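Local coordinates for concanavalin A-like lectin protein kinase family protein (Theobroma cacao, PDB 6CTH) that is a plant protein kinase domain that probably transfers phosphate from ATP to protein hydroxyl groups and is captured here with an oxindole inhibitor and magnesium, at residues Val263-Trp268 with Ile284-Phe289. Sequence-based numbering, arbitrary orientation.
Sequences VMVGLW and IQVLNF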
loop_
_atom_site.group_PDB
_atom_site.type_symbol
_atom_site.label_atom_id
_atom_site.label_comp_id
_atom_site.label_asym_id
_atom_site.label_seq_id
_atom_site.Cartn_x
_atom_site.Cartn_y
_atom_site.Cartn_z
ATOM N N VAL A 263 -6.616 -12.138 -10.236
ATOM C CA VAL A 263 -7.992 -11.696 -10.073
ATOM C C VAL A 263 -8.732 -12.516 -9.043
ATOM O O VAL A 263 -9.422 -11.961 -8.215
ATOM C CB VAL A 263 -8.750 -11.706 -11.437
ATOM C CG1 VAL A 263 -10.241 -11.529 -11.248
ATOM C CG2 VAL A 263 -8.223 -10.597 -12.331
ATOM N N MET A 264 -8.626 -13.844 -9.101
ATOM C CA MET A 264 -9.357 -14.660 -8.146
ATOM C C MET A 264 -8.843 -14.483 -6.708
ATOM O O MET A 264 -9.629 -14.467 -5.760
ATOM C CB MET A 264 -9.432 -16.152 -8.588
ATOM C CG MET A 264 -10.437 -16.400 -9.750
ATOM S SD MET A 264 -10.078 -18.072 -10.306
ATOM C CE MET A 264 -11.167 -18.947 -9.188
ATOM N N VAL A 265 -7.532 -14.350 -6.540
ATOM C CA VAL A 265 -6.942 -14.017 -5.231
ATOM C C VAL A 265 -7.470 -12.659 -4.762
ATOM O O VAL A 265 -7.870 -12.519 -3.623
ATOM C CB VAL A 265 -5.400 -14.022 -5.322
ATOM C CG1 VAL A 265 -4.748 -13.250 -4.189
ATOM C CG2 VAL A 265 -4.905 -15.468 -5.409
ATOM N N GLY A 266 -7.489 -11.679 -5.646
ATOM C CA GLY A 266 -8.016 -10.370 -5.268
ATOM C C GLY A 266 -9.445 -10.395 -4.749
ATOM O O GLY A 266 -9.772 -9.785 -3.734
ATOM N N LEU A 267 -10.325 -11.108 -5.462
ATOM C CA LEU A 267 -11.731 -11.196 -5.025
ATOM C C LEU A 267 -11.874 -11.945 -3.709
ATOM O O LEU A 267 -12.659 -11.584 -2.861
ATOM C CB LEU A 267 -12.574 -11.855 -6.153
ATOM C CG LEU A 267 -12.630 -11.109 -7.489
ATOM C CD1 LEU A 267 -13.314 -11.991 -8.511
ATOM C CD2 LEU A 267 -13.345 -9.785 -7.287
ATOM N N TRP A 268 -11.155 -13.050 -3.566
ATOM C CA TRP A 268 -11.138 -13.839 -2.327
ATOM C C TRP A 268 -10.773 -12.986 -1.130
ATOM O O TRP A 268 -11.403 -13.065 -0.081
ATOM C CB TRP A 268 -10.138 -14.965 -2.521
ATOM C CG TRP A 268 -10.065 -16.081 -1.558
ATOM C CD1 TRP A 268 -11.062 -16.569 -0.753
ATOM C CD2 TRP A 268 -8.941 -16.962 -1.383
ATOM N NE1 TRP A 268 -10.602 -17.683 -0.054
ATOM C CE2 TRP A 268 -9.316 -17.947 -0.435
ATOM C CE3 TRP A 268 -7.652 -17.009 -1.929
ATOM C CZ2 TRP A 268 -8.444 -18.970 -0.008
ATOM C CZ3 TRP A 268 -6.773 -18.038 -1.490
ATOM C CH2 TRP A 268 -7.208 -19.018 -0.576
ATOM N N ILE A 284 -0.210 -16.389 -0.642
ATOM C CA ILE A 284 1.085 -16.562 -1.271
ATOM C C ILE A 284 1.199 -17.947 -1.928
ATOM O O ILE A 284 1.730 -18.037 -3.051
ATOM C CB ILE A 284 2.249 -16.332 -0.282
ATOM C CG1 ILE A 284 2.293 -14.868 0.142
ATOM C CG2 ILE A 284 3.606 -16.757 -0.864
ATOM C CD1 ILE A 284 3.057 -14.589 1.414
ATOM N N GLN A 285 0.674 -18.973 -1.262
ATOM C CA GLN A 285 0.663 -20.337 -1.807
ATOM C C GLN A 285 -0.096 -20.358 -3.160
ATOM O O GLN A 285 0.378 -20.944 -4.141
ATOM C CB GLN A 285 -0.018 -21.337 -0.831
ATOM C CG GLN A 285 0.627 -21.566 0.530
ATOM C CD GLN A 285 -0.366 -22.217 1.570
ATOM O OE1 GLN A 285 -0.248 -22.041 2.795
ATOM N NE2 GLN A 285 -1.359 -22.990 1.054
ATOM N N VAL A 286 -1.258 -19.691 -3.221
ATOM C CA VAL A 286 -2.067 -19.665 -4.443
ATOM C C VAL A 286 -1.380 -18.892 -5.574
ATOM O O VAL A 286 -1.389 -19.343 -6.734
ATOM C CB VAL A 286 -3.480 -19.143 -4.171
ATOM C CG1 VAL A 286 -4.276 -18.976 -5.462
ATOM C CG2 VAL A 286 -4.198 -20.082 -3.221
ATOM N N LEU A 287 -0.829 -17.712 -5.258
ATOM C CA LEU A 287 -0.066 -16.930 -6.227
ATOM C C LEU A 287 1.121 -17.685 -6.840
ATOM O O LEU A 287 1.476 -17.424 -8.017
ATOM C CB LEU A 287 0.462 -15.604 -5.590
ATOM C CG LEU A 287 -0.667 -14.601 -5.324
ATOM C CD1 LEU A 287 -0.125 -13.452 -4.508
ATOM C CD2 LEU A 287 -1.424 -14.098 -6.567
ATOM N N ASN A 288 1.728 -18.582 -6.057
ATOM C CA ASN A 288 2.845 -19.419 -6.527
ATOM C C ASN A 288 2.400 -20.774 -7.038
ATOM O O ASN A 288 3.244 -21.659 -7.240
ATOM C CB ASN A 288 3.880 -19.587 -5.412
ATOM C CG ASN A 288 4.578 -18.294 -5.095
ATOM O OD1 ASN A 288 4.206 -17.575 -4.164
ATOM N ND2 ASN A 288 5.533 -17.935 -5.923
ATOM N N PHE A 289 1.095 -20.975 -7.194
ATOM C CA PHE A 289 0.536 -22.193 -7.768
ATOM C C PHE A 289 0.959 -23.431 -6.978
ATOM O O PHE A 289 1.143 -24.511 -7.557
ATOM C CB PHE A 289 0.931 -22.302 -9.243
ATOM C CG PHE A 289 0.476 -21.135 -10.073
ATOM C CD1 PHE A 289 -0.869 -21.002 -10.415
ATOM C CD2 PHE A 289 1.387 -20.175 -10.508
ATOM C CE1 PHE A 289 -1.304 -19.914 -11.175
ATOM C CE2 PHE A 289 0.969 -19.090 -11.257
ATOM C CZ PHE A 289 -0.375 -18.958 -11.585
#
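Val265 and Val286 meet methyl to methyl, CG2 of Val265 lying 3.6 Å from CG1 of Val286, and the two valines lie side by side, pointing in opposite directions. Leu287 CD2 stands 3.9 Å from the same methyl, Val265 CG2. Leu287 arrives differently: its CB does not aim straight at helix 256-269, but with CG anti to the carbonyl carbon (chi1 -71°) the branched end swings nearer and lies roughly perpendicular to Val265. Val265 CG2 therefore touches one methyl from each of two consecutive residues, where the CA atoms of the two segments are nearest, 7.5 Å between those of Val265 and Val286.

One turn on, Trp268 reaches across with the six-membered part of its indole. Its CG is anti to the backbone N (chi1 -169°), and CZ3 comes to 3.7 Å from Val286 CG2, the methyl approaching the ring obliquely. Val286 thus divides its two branches, CG1 for Val265 and CG2 for the indole. These two helices belong to the C-terminal, mainly helical lobe of the protein kinase fold, far from the inhibitor and magnesium sites at the cleft, and the contact joins its last two helices through apolar groups. Pro278 and Pro294 from neighbouring loops also pack on Trp268, while Cys261, one turn before Val265, adds to the surroundings of Val286.

Just past Leu287 the second helix stops in a Schellman motif: Phe289, with positive phi (58°), is its C-prime residue, its N bonds to Val286 O at 3.0 Å, and the next backbone N returns to Gln285 O. The Phe289 ring forms a cation-pi contact with Lys257 at the start of helix 256-269, and Leu287 O accepts a hydrogen bond from Tyr116 OH of helix 112-132.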